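PDB 6VYE: 6-phosphogluconolactonase, which catalyses the hydrolysis of 6-phosphogluconolactone to 6-phosphogluconate, the second step of the oxidative pentose phosphate pathway, in Trypanosoma cruzi. Local coordinates for residues Glu73-Arg78 with Glu109-Pro114; Val87-Ala92 with Val115-Val120; His188-Val193 with Pro211-His216; Ile221-Gly226 with Thr258-Lys263. All coordinates share one frame; numbering follows the deposited sequence.

In the fold
Contacts 1 and 2 interlock along the chain: 73-78 and 87-92 come first, then the adjoining segments 109-114 and 115-120, so one connection after helix 95-104 packs against both. Their centres are about 20 Å apart. Contacts 3 and 4 follow in series, and helix 211-215 of contact 3 is succeeded directly by strand 219-224 of contact 4. Contacts 1, 3 and 4 all reach the mixed eight-stranded sheet: at strand 77-85, at the edge strand 191-194, and between the parallel strands 219-224 and 256-262. Contacts 2 and 4, about 29 Å apart between centres, lie on opposite sides of the chain's centre. Together the four contacts sample the Rossmann-like parallel sheet, its antiparallel extension and the loops around them.

Contact 1. Residues Glu73-Arg78 with Glu109-Pro114; sequences EERALR and EDLVVP
Arg78 and Leu111 bring the two backbones closest, with 4.4 Å between their CA atoms, and Arg78 CA points a C-H at Leu111 O. The polar centre lies between Arg75 and Asp110. Two nitrogens of the Arg75 guanidinium grip the carboxylate end-on, NH1 reaching OD1 at 3.0 Å and NH2 reaching OD2 at 2.9 Å. Both bonds are nearly straight, each oxygen uses its syn lone pair, and the two planes are only 1° apart, which is the geometry of a bidentate salt bridge. The Arg75 chain bends at chi3 (44°), where NE turns off the extended line. A second cation comes to the same aspartate: Arg78 NH1 lies 2.8 Å from Asp110 O, the backbone oxygen. Arg78 NH1 also makes a long salt bridge of 3.9 Å to Asp110 OD2. Both arginines probably stabilise the ionised carboxylate. Leu111 packs beside these charges. Its CD1 lies on Arg75 CA at 3.6 Å and on Leu77 O at 3.4 Å, while CD2 sits over one face of the Arg78 guanidinium, toward its rim. Farther along, Val113 CG2 meets Arg78 CG. Arg75, with positive phi, is where the chain leaves helix 68-73, and Leu111 is also backbone-bonded to Phe79. The result is a three-residue salt-bridge network over a leucine, tying the loop after helix 95-104 to the start of strand 77-85 in a Rossmann-like sheet.

Contact 2. Residues Val87-Ala92 with Val115-Val120; sequences VPADAA and VDVGCV
Val120 and Val117, which pack on Pro88 and Val87, are tied to each other by a backbone bond from Val120 N to Val117 O at 3.0 Å. The CA atoms of Val87 and Val120 are the nearest pair across the contact, at 6.1 Å, and the backbones form no hydrogen bond with each other, so side chains carry the packing. Val117 points toward the other segment, and its CG2 does most of the touching, lying 3.3 Å from Val87 O. The same Val117 CG2 is 3.8 Å from Ala89 N and 4.2 Å from Ala89 CB. One methyl thus rests on the backbone on either side of Pro88. Val120 uses both branches. Its CG1, anti to the backbone N (chi1 -175°), meets Pro88 CD at 3.8 Å, the two side chains crossing at about a right angle, whereas CG2 reaches Val87 N at 3.7 Å. The opposing segment is shaped by a type I beta turn from Pro88 to Ala91, closed by Ala91 N to Pro88 O at 3.0 Å. Around this patch, Leu86 and Glu84 also touch Val117, and Val126 touches Val120. Both backbone bonds lie inside one segment, while the contact itself is made by valine methyls on backbone atoms, on the Pro88 ring and on Ala89 CB. It therefore depends on shape rather than on directional bonds, and the poor order of Val120 suggests that one half is only loosely fixed.

Contact 3. Residues His188-Val193 with Pro211-His216; sequences HRAVSV and PITIIH
Thr213 OG1 donates to Ala190 O at 2.6 Å, a short bond that is the polar link between the two segments. The hydroxyl lies in the carbonyl plane, on a lone pair, with a C=O...donor angle of 111°. It is put there by chi1 of -58°, which sets OG1 beside the backbone N of Thr213 and anti to its carbonyl carbon. Ala190 CB touches the same hydroxyl, 3.5 Å from Thr213 OG1. One residue earlier on each side, Ile212 places its CG2 branch 3.5 Å from Arg189 O, so a methyl and a hydroxyl from successive helix residues meet successive carbonyls. In the next shell the helical turn itself is secured: Ile215 N bonds to Pro211 O at 2.8 Å, and His216 folds its ring back so that ND1, with the acceptor in the ring plane, bonds to Ile212 O at 3.2 Å. Outside the segments, Thr210 adds its hydroxyl to Arg189 O and to Thr213 OG1. Glu139 of helix 128-146 holds the other segment by binding Arg189 NH2 in a salt bridge and taking the backbone NH groups of Ala190 and Val191. Ala190 precedes strand 191-194 and Thr210 follows strand 206-209, and they are joined by a backbone hydrogen bond. The contact accordingly marks the open end of a long-looped beta hairpin at the edge of the sheet, where the chain turns directly into the short helix 211-215.

Contact 4. Residues Ile221-Gly226 with Thr258-Lys263; sequences ILLATG and TFILDK
Strands 221-224 and 258-262 lie side by side, parallel, in a beta-alpha-beta unit with helix 230-237 in the connection; their axes come within 4.8 Å at 18°. Backbone bonds fix the parallel register of Ile221-Leu223 with Thr258-Ile260: Leu222 N donates to Thr258 O at 2.9 Å, and Leu222 O accepts Ile260 N at 2.9 Å. Leu222 thus donates and accepts on one side, the alternation expected of parallel strands. A further bond runs from Ala224 N to Ile260 O at 3.2 Å. Apolar packing splits between the two faces. On one, Ile260 lies side by side with Ile221 and Leu223, its CD1 touching Ile221 CG2 and its CB meeting Leu223 CD2 at 3.7 Å; Val27 of helix 24-38 touches Ile260. On the other, Leu222 CD2 lies over the centre of the Phe259 ring, 3.8 Å from its centroid and 9° off the normal, a CH-pi contact. Helix 230-237 packs on that phenylalanine through Leu233, Ile236 and Ile237. Beyond the strand pairing a side chain takes over as acceptor: Asp262 OD1, also bound by Ile265 N, accepts Gly226 N at 3.2 Å, the nitrogen approaching from 38° above the carboxylate plane.

Contact 1. Residues Glu73-Arg78 with Glu109-Pro114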
# COMPACT_ATOMS: atom_id res chain seq x y z
N GLU A 73 19.03 -7.20 11.82
CA GLU A 73 20.31 -6.70 12.40
C GLU A 73 20.54 -5.24 12.01
O GLU A 73 21.04 -4.50 12.87
CB GLU A 73 21.53 -7.49 11.94
CG GLU A 73 21.82 -8.70 12.81
CD GLU A 73 20.73 -9.74 12.77
OE1 GLU A 73 20.20 -10.00 11.66
OE2 GLU A 73 20.34 -10.23 13.84
N GLU A 74 20.28 -4.86 10.75
CA GLU A 74 20.68 -3.52 10.22
C GLU A 74 19.48 -2.56 10.33
O GLU A 74 19.69 -1.35 10.06
CB GLU A 74 21.26 -3.59 8.81
CG GLU A 74 22.60 -4.30 8.71
CD GLU A 74 23.28 -4.06 7.36
OE1 GLU A 74 23.43 -2.86 6.96
OE2 GLU A 74 23.61 -5.05 6.67
N ARG A 75 18.31 -3.04 10.76
CA ARG A 75 17.12 -2.19 11.06
C ARG A 75 16.82 -1.27 9.87
O ARG A 75 16.67 -0.04 10.09
CB ARG A 75 17.41 -1.39 12.34
CG ARG A 75 17.72 -2.27 13.56
CD ARG A 75 18.18 -1.54 14.80
NE ARG A 75 17.38 -0.34 15.05
CZ ARG A 75 16.20 -0.32 15.65
NH1 ARG A 75 15.67 -1.42 16.13
NH2 ARG A 75 15.57 0.82 15.83
N ALA A 76 16.78 -1.78 8.65
CA ALA A 76 16.63 -0.97 7.42
C ALA A 76 15.21 -0.41 7.24
O ALA A 76 15.11 0.66 6.60
CB ALA A 76 17.06 -1.76 6.23
N LEU A 77 14.19 -1.04 7.82
CA LEU A 77 12.76 -0.72 7.52
C LEU A 77 11.94 -0.65 8.81
O LEU A 77 12.11 -1.49 9.72
CB LEU A 77 12.14 -1.77 6.57
CG LEU A 77 12.57 -1.68 5.09
CD1 LEU A 77 11.91 -2.77 4.25
CD2 LEU A 77 12.30 -0.33 4.47
N ARG A 78 11.00 0.29 8.81
CA ARG A 78 9.92 0.40 9.81
C ARG A 78 8.62 0.13 9.05
O ARG A 78 8.31 0.83 8.06
CB ARG A 78 9.99 1.76 10.50
CG ARG A 78 9.19 1.82 11.78
CD ARG A 78 9.05 3.27 12.26
NE ARG A 78 10.34 3.83 12.68
CZ ARG A 78 10.95 3.57 13.84
NH1 ARG A 78 10.44 2.73 14.72
NH2 ARG A 78 12.11 4.12 14.10
N GLU A 109 10.66 -5.12 17.56
CA GLU A 109 9.24 -4.76 17.85
C GLU A 109 9.02 -3.27 17.54
O GLU A 109 7.93 -2.93 17.01
CB GLU A 109 8.83 -5.10 19.28
CG GLU A 109 9.54 -4.28 20.35
CD GLU A 109 8.98 -4.51 21.74
OE1 GLU A 109 8.55 -3.53 22.38
OE2 GLU A 109 8.91 -5.68 22.16
N ASP A 110 10.00 -2.42 17.81
CA ASP A 110 9.88 -0.97 17.54
C ASP A 110 9.75 -0.74 16.03
O ASP A 110 9.29 0.35 15.67
CB ASP A 110 11.03 -0.18 18.17
CG ASP A 110 12.38 -0.31 17.46
OD1 ASP A 110 12.90 -1.45 17.35
OD2 ASP A 110 12.89 0.72 17.02
N LEU A 111 10.10 -1.72 15.18
CA LEU A 111 10.11 -1.57 13.70
C LEU A 111 8.83 -2.17 13.10
O LEU A 111 8.69 -2.20 11.88
CB LEU A 111 11.37 -2.24 13.14
CG LEU A 111 12.72 -1.58 13.44
CD1 LEU A 111 13.82 -2.22 12.58
CD2 LEU A 111 12.70 -0.08 13.23
N VAL A 112 7.87 -2.55 13.95
CA VAL A 112 6.61 -3.18 13.49
C VAL A 112 5.48 -2.34 14.05
O VAL A 112 5.37 -2.27 15.26
CB VAL A 112 6.52 -4.65 13.94
CG1 VAL A 112 5.21 -5.28 13.50
CG2 VAL A 112 7.71 -5.42 13.42
N VAL A 113 4.68 -1.73 13.18
CA VAL A 113 3.67 -0.73 13.61
C VAL A 113 2.31 -1.13 13.06
O VAL A 113 1.88 -0.59 12.05
CB VAL A 113 4.13 0.69 13.19
CG1 VAL A 113 3.36 1.76 13.91
CG2 VAL A 113 5.63 0.86 13.40
N PRO A 114 1.62 -2.10 13.70
CA PRO A 114 0.29 -2.53 13.27
C PRO A 114 -0.79 -1.49 13.60
O PRO A 114 -0.55 -0.62 14.43
CB PRO A 114 -0.04 -3.79 14.09
CG PRO A 114 1.15 -3.99 15.03
CD PRO A 114 2.05 -2.78 14.92

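Contact 2. Residues Val87-Ala92 with Val115-Val120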
# COMPACT_ATOMS: atom_id res chain seq x y z
N VAL A 87 -10.65 -6.79 11.96
CA VAL A 87 -10.85 -8.18 12.44
C VAL A 87 -9.74 -8.43 13.47
O VAL A 87 -8.80 -7.64 13.59
CB VAL A 87 -10.82 -9.18 11.27
CG1 VAL A 87 -11.96 -8.94 10.29
CG2 VAL A 87 -9.49 -9.18 10.54
N PRO A 88 -9.83 -9.49 14.30
CA PRO A 88 -8.79 -9.75 15.28
C PRO A 88 -7.41 -9.84 14.61
O PRO A 88 -7.32 -10.27 13.50
CB PRO A 88 -9.26 -11.06 15.94
CG PRO A 88 -10.76 -10.97 15.79
CD PRO A 88 -10.96 -10.43 14.39
N ALA A 89 -6.38 -9.40 15.31
CA ALA A 89 -4.96 -9.37 14.87
C ALA A 89 -4.46 -10.78 14.51
O ALA A 89 -3.48 -10.85 13.75
CB ALA A 89 -4.12 -8.75 15.96
N ASP A 90 -5.12 -11.84 14.97
CA ASP A 90 -4.74 -13.24 14.63
C ASP A 90 -5.71 -13.89 13.62
O ASP A 90 -5.54 -15.07 13.38
CB ASP A 90 -4.62 -14.08 15.91
CG ASP A 90 -5.82 -13.98 16.84
OD1 ASP A 90 -6.82 -13.36 16.46
OD2 ASP A 90 -5.73 -14.50 17.96
N ALA A 91 -6.67 -13.17 13.04
CA ALA A 91 -7.67 -13.73 12.09
C ALA A 91 -7.02 -13.97 10.73
O ALA A 91 -6.02 -13.32 10.42
CB ALA A 91 -8.86 -12.80 11.93
N ALA A 92 -7.63 -14.84 9.92
CA ALA A 92 -7.14 -15.17 8.56
C ALA A 92 -7.23 -13.92 7.67
O ALA A 92 -6.44 -13.83 6.75
CB ALA A 92 -7.91 -16.33 7.99
N VAL A 115 -1.94 -1.58 12.94
CA VAL A 115 -3.15 -0.81 13.33
C VAL A 115 -3.70 -1.44 14.62
O VAL A 115 -3.77 -2.68 14.69
CB VAL A 115 -4.16 -0.81 12.16
CG1 VAL A 115 -5.50 -0.18 12.54
CG2 VAL A 115 -3.59 -0.14 10.93
N ASP A 116 -4.02 -0.65 15.63
CA ASP A 116 -4.72 -1.15 16.85
C ASP A 116 -6.14 -1.55 16.44
O ASP A 116 -6.87 -0.68 15.98
CB ASP A 116 -4.72 -0.12 17.99
CG ASP A 116 -4.82 -0.77 19.37
OD1 ASP A 116 -3.87 -1.47 19.78
OD2 ASP A 116 -5.84 -0.56 20.04
N VAL A 117 -6.49 -2.84 16.53
CA VAL A 117 -7.84 -3.36 16.13
C VAL A 117 -8.59 -3.90 17.36
O VAL A 117 -9.52 -4.69 17.18
CB VAL A 117 -7.72 -4.45 15.03
CG1 VAL A 117 -7.12 -3.86 13.76
CG2 VAL A 117 -6.91 -5.67 15.49
N GLY A 118 -8.20 -3.47 18.57
CA GLY A 118 -8.81 -3.89 19.85
C GLY A 118 -10.29 -3.61 19.87
O GLY A 118 -11.02 -4.38 20.50
N CYS A 119 -10.74 -2.55 19.19
CA CYS A 119 -12.18 -2.18 19.05
C CYS A 119 -13.00 -3.43 18.67
O CYS A 119 -14.15 -3.54 19.16
CB CYS A 119 -12.37 -1.03 18.07
SG CYS A 119 -12.39 -1.51 16.33
N VAL A 120 -12.46 -4.34 17.85
CA VAL A 120 -13.08 -5.67 17.57
C VAL A 120 -13.11 -6.45 18.89
O VAL A 120 -12.05 -6.55 19.53
CB VAL A 120 -12.33 -6.47 16.49
CG1 VAL A 120 -13.07 -7.76 16.15
CG2 VAL A 120 -12.09 -5.67 15.23

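Contact 3. Residues His188-Val193 with Pro211-His216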
# COMPACT_ATOMS: atom_id res chain seq x y z
N HIS A 188 -6.99 15.75 3.01
CA HIS A 188 -6.47 16.45 4.23
C HIS A 188 -5.94 15.43 5.25
O HIS A 188 -4.77 15.57 5.63
CB HIS A 188 -7.51 17.48 4.68
CG HIS A 188 -7.65 18.54 3.63
ND1 HIS A 188 -6.66 19.50 3.43
CD2 HIS A 188 -8.55 18.71 2.64
CE1 HIS A 188 -7.00 20.26 2.40
NE2 HIS A 188 -8.16 19.79 1.90
N ARG A 189 -6.72 14.40 5.60
CA ARG A 189 -6.34 13.36 6.58
C ARG A 189 -5.32 12.39 5.94
O ARG A 189 -5.46 12.07 4.75
CB ARG A 189 -7.57 12.54 7.01
CG ARG A 189 -8.79 13.31 7.51
CD ARG A 189 -8.53 14.40 8.52
NE ARG A 189 -7.38 14.15 9.37
CZ ARG A 189 -6.70 15.10 10.03
NH1 ARG A 189 -7.08 16.37 9.95
NH2 ARG A 189 -5.65 14.78 10.76
N ALA A 190 -4.33 11.92 6.70
CA ALA A 190 -3.31 10.95 6.23
C ALA A 190 -3.92 9.54 6.17
O ALA A 190 -3.42 8.73 5.36
CB ALA A 190 -2.13 10.97 7.15
N VAL A 191 -4.90 9.25 7.03
CA VAL A 191 -5.56 7.92 7.24
C VAL A 191 -7.08 8.12 7.29
O VAL A 191 -7.54 9.13 7.83
CB VAL A 191 -5.09 7.26 8.55
CG1 VAL A 191 -5.48 5.79 8.57
CG2 VAL A 191 -3.60 7.45 8.82
N SER A 192 -7.83 7.21 6.72
CA SER A 192 -9.30 7.25 6.70
C SER A 192 -9.82 5.81 6.72
O SER A 192 -9.11 4.90 7.20
CB SER A 192 -9.76 8.03 5.49
OG SER A 192 -11.14 8.30 5.59
N VAL A 193 -11.03 5.60 6.20
CA VAL A 193 -11.71 4.29 6.37
C VAL A 193 -12.40 3.96 5.05
O VAL A 193 -12.59 4.85 4.23
CB VAL A 193 -12.71 4.33 7.54
CG1 VAL A 193 -12.03 4.64 8.86
CG2 VAL A 193 -13.84 5.31 7.30
N PRO A 211 -5.40 8.89 -0.52
CA PRO A 211 -4.67 9.33 -1.71
C PRO A 211 -3.59 10.37 -1.38
O PRO A 211 -2.48 10.24 -1.87
CB PRO A 211 -5.81 9.83 -2.63
CG PRO A 211 -7.00 9.03 -2.19
CD PRO A 211 -6.86 8.94 -0.67
N ILE A 212 -3.87 11.40 -0.57
CA ILE A 212 -2.88 12.49 -0.33
C ILE A 212 -1.59 11.88 0.27
O ILE A 212 -0.52 12.32 -0.08
CB ILE A 212 -3.45 13.65 0.50
CG1 ILE A 212 -2.51 14.86 0.53
CG2 ILE A 212 -3.81 13.23 1.91
CD1 ILE A 212 -2.12 15.39 -0.87
N THR A 213 -1.70 10.86 1.10
CA THR A 213 -0.54 10.18 1.71
C THR A 213 0.28 9.45 0.65
O THR A 213 1.47 9.58 0.72
CB THR A 213 -0.92 9.19 2.81
OG1 THR A 213 -1.65 9.90 3.80
CG2 THR A 213 0.32 8.59 3.44
N ILE A 214 -0.37 8.69 -0.24
CA ILE A 214 0.30 7.92 -1.31
C ILE A 214 0.94 8.92 -2.30
O ILE A 214 2.11 8.71 -2.76
CB ILE A 214 -0.69 6.94 -1.99
CG1 ILE A 214 -1.15 5.89 -0.99
CG2 ILE A 214 -0.08 6.32 -3.24
CD1 ILE A 214 -2.34 5.10 -1.42
N ILE A 215 0.20 9.96 -2.63
CA ILE A 215 0.64 11.00 -3.60
C ILE A 215 1.96 11.65 -3.14
O ILE A 215 2.76 12.01 -4.01
CB ILE A 215 -0.50 12.01 -3.83
CG1 ILE A 215 -1.54 11.41 -4.79
CG2 ILE A 215 0.03 13.34 -4.36
CD1 ILE A 215 -2.88 12.12 -4.80
N HIS A 216 2.20 11.75 -1.84
CA HIS A 216 3.42 12.38 -1.27
C HIS A 216 4.50 11.38 -0.82
O HIS A 216 5.49 11.86 -0.24
CB HIS A 216 3.00 13.34 -0.16
CG HIS A 216 2.50 14.60 -0.77
ND1 HIS A 216 1.16 14.81 -1.06
CD2 HIS A 216 3.18 15.67 -1.23
CE1 HIS A 216 1.04 15.98 -1.63
NE2 HIS A 216 2.25 16.53 -1.74

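Contact 4. Residues Ile221-Gly226 with Thr258-Lys263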
# COMPACT_ATOMS: atom_id res chain seq x y z
N ILE A 221 5.17 1.62 -5.27
CA ILE A 221 5.36 0.35 -6.04
C ILE A 221 3.99 -0.30 -6.12
O ILE A 221 3.44 -0.67 -5.03
CB ILE A 221 6.40 -0.58 -5.38
CG1 ILE A 221 7.74 0.12 -5.18
CG2 ILE A 221 6.53 -1.88 -6.17
CD1 ILE A 221 8.71 -0.64 -4.29
N LEU A 222 3.43 -0.38 -7.33
CA LEU A 222 2.13 -1.04 -7.55
C LEU A 222 2.40 -2.41 -8.17
O LEU A 222 3.14 -2.49 -9.19
CB LEU A 222 1.23 -0.20 -8.46
CG LEU A 222 -0.14 -0.81 -8.77
CD1 LEU A 222 -1.08 -0.69 -7.58
CD2 LEU A 222 -0.76 -0.13 -9.96
N LEU A 223 1.80 -3.44 -7.58
CA LEU A 223 1.82 -4.84 -8.08
C LEU A 223 0.46 -5.11 -8.74
O LEU A 223 -0.57 -4.87 -8.11
CB LEU A 223 2.07 -5.75 -6.89
CG LEU A 223 3.41 -5.55 -6.19
CD1 LEU A 223 3.76 -6.72 -5.30
CD2 LEU A 223 4.50 -5.37 -7.24
N ALA A 224 0.45 -5.49 -10.02
CA ALA A 224 -0.82 -5.81 -10.72
C ALA A 224 -0.63 -6.99 -11.68
O ALA A 224 0.32 -6.98 -12.49
CB ALA A 224 -1.32 -4.57 -11.41
N THR A 225 -1.52 -7.98 -11.61
CA THR A 225 -1.49 -9.17 -12.50
C THR A 225 -2.89 -9.46 -13.03
O THR A 225 -3.86 -8.97 -12.42
CB THR A 225 -1.00 -10.41 -11.75
OG1 THR A 225 -1.90 -10.60 -10.65
CG2 THR A 225 0.42 -10.27 -11.26
N GLY A 226 -2.96 -10.23 -14.10
CA GLY A 226 -4.18 -10.89 -14.58
C GLY A 226 -4.76 -10.16 -15.77
O GLY A 226 -4.93 -8.89 -15.70
N THR A 258 6.77 2.99 -9.61
CA THR A 258 7.09 1.74 -10.35
C THR A 258 5.85 0.86 -10.38
O THR A 258 5.33 0.59 -9.31
CB THR A 258 8.25 0.96 -9.71
OG1 THR A 258 9.31 1.89 -9.50
CG2 THR A 258 8.78 -0.18 -10.56
N PHE A 259 5.40 0.50 -11.59
CA PHE A 259 4.35 -0.53 -11.84
C PHE A 259 5.07 -1.82 -12.25
O PHE A 259 5.90 -1.82 -13.19
CB PHE A 259 3.37 -0.08 -12.93
CG PHE A 259 2.36 0.98 -12.55
CD1 PHE A 259 1.30 1.26 -13.40
CD2 PHE A 259 2.51 1.76 -11.42
CE1 PHE A 259 0.38 2.24 -13.09
CE2 PHE A 259 1.57 2.73 -11.10
CZ PHE A 259 0.50 2.97 -11.93
N ILE A 260 4.82 -2.89 -11.49
CA ILE A 260 5.40 -4.23 -11.74
C ILE A 260 4.24 -5.11 -12.19
O ILE A 260 3.28 -5.30 -11.41
CB ILE A 260 6.18 -4.73 -10.49
CG1 ILE A 260 7.17 -3.68 -9.99
CG2 ILE A 260 6.85 -6.08 -10.74
CD1 ILE A 260 8.00 -4.14 -8.79
N LEU A 261 4.28 -5.55 -13.44
CA LEU A 261 3.16 -6.21 -14.14
C LEU A 261 3.56 -7.61 -14.65
O LEU A 261 4.77 -7.84 -14.91
CB LEU A 261 2.78 -5.32 -15.32
CG LEU A 261 2.55 -3.85 -14.99
CD1 LEU A 261 2.19 -3.09 -16.25
CD2 LEU A 261 1.44 -3.71 -13.96
N ASP A 262 2.58 -8.48 -14.85
CA ASP A 262 2.73 -9.73 -15.64
C ASP A 262 2.42 -9.39 -17.10
O ASP A 262 1.95 -8.26 -17.37
CB ASP A 262 1.90 -10.87 -15.04
CG ASP A 262 0.41 -10.85 -15.36
OD1 ASP A 262 -0.15 -9.74 -15.55
OD2 ASP A 262 -0.18 -11.94 -15.41
N LYS A 263 2.69 -10.33 -18.01
CA LYS A 263 2.47 -10.21 -19.48
C LYS A 263 0.98 -9.98 -19.74
O LYS A 263 0.66 -9.08 -20.50
CB LYS A 263 2.94 -11.46 -20.21
CG LYS A 263 4.44 -11.70 -20.21
CD LYS A 263 5.20 -10.78 -21.14
CE LYS A 263 6.63 -11.20 -21.36
NZ LYS A 263 7.56 -10.10 -21.01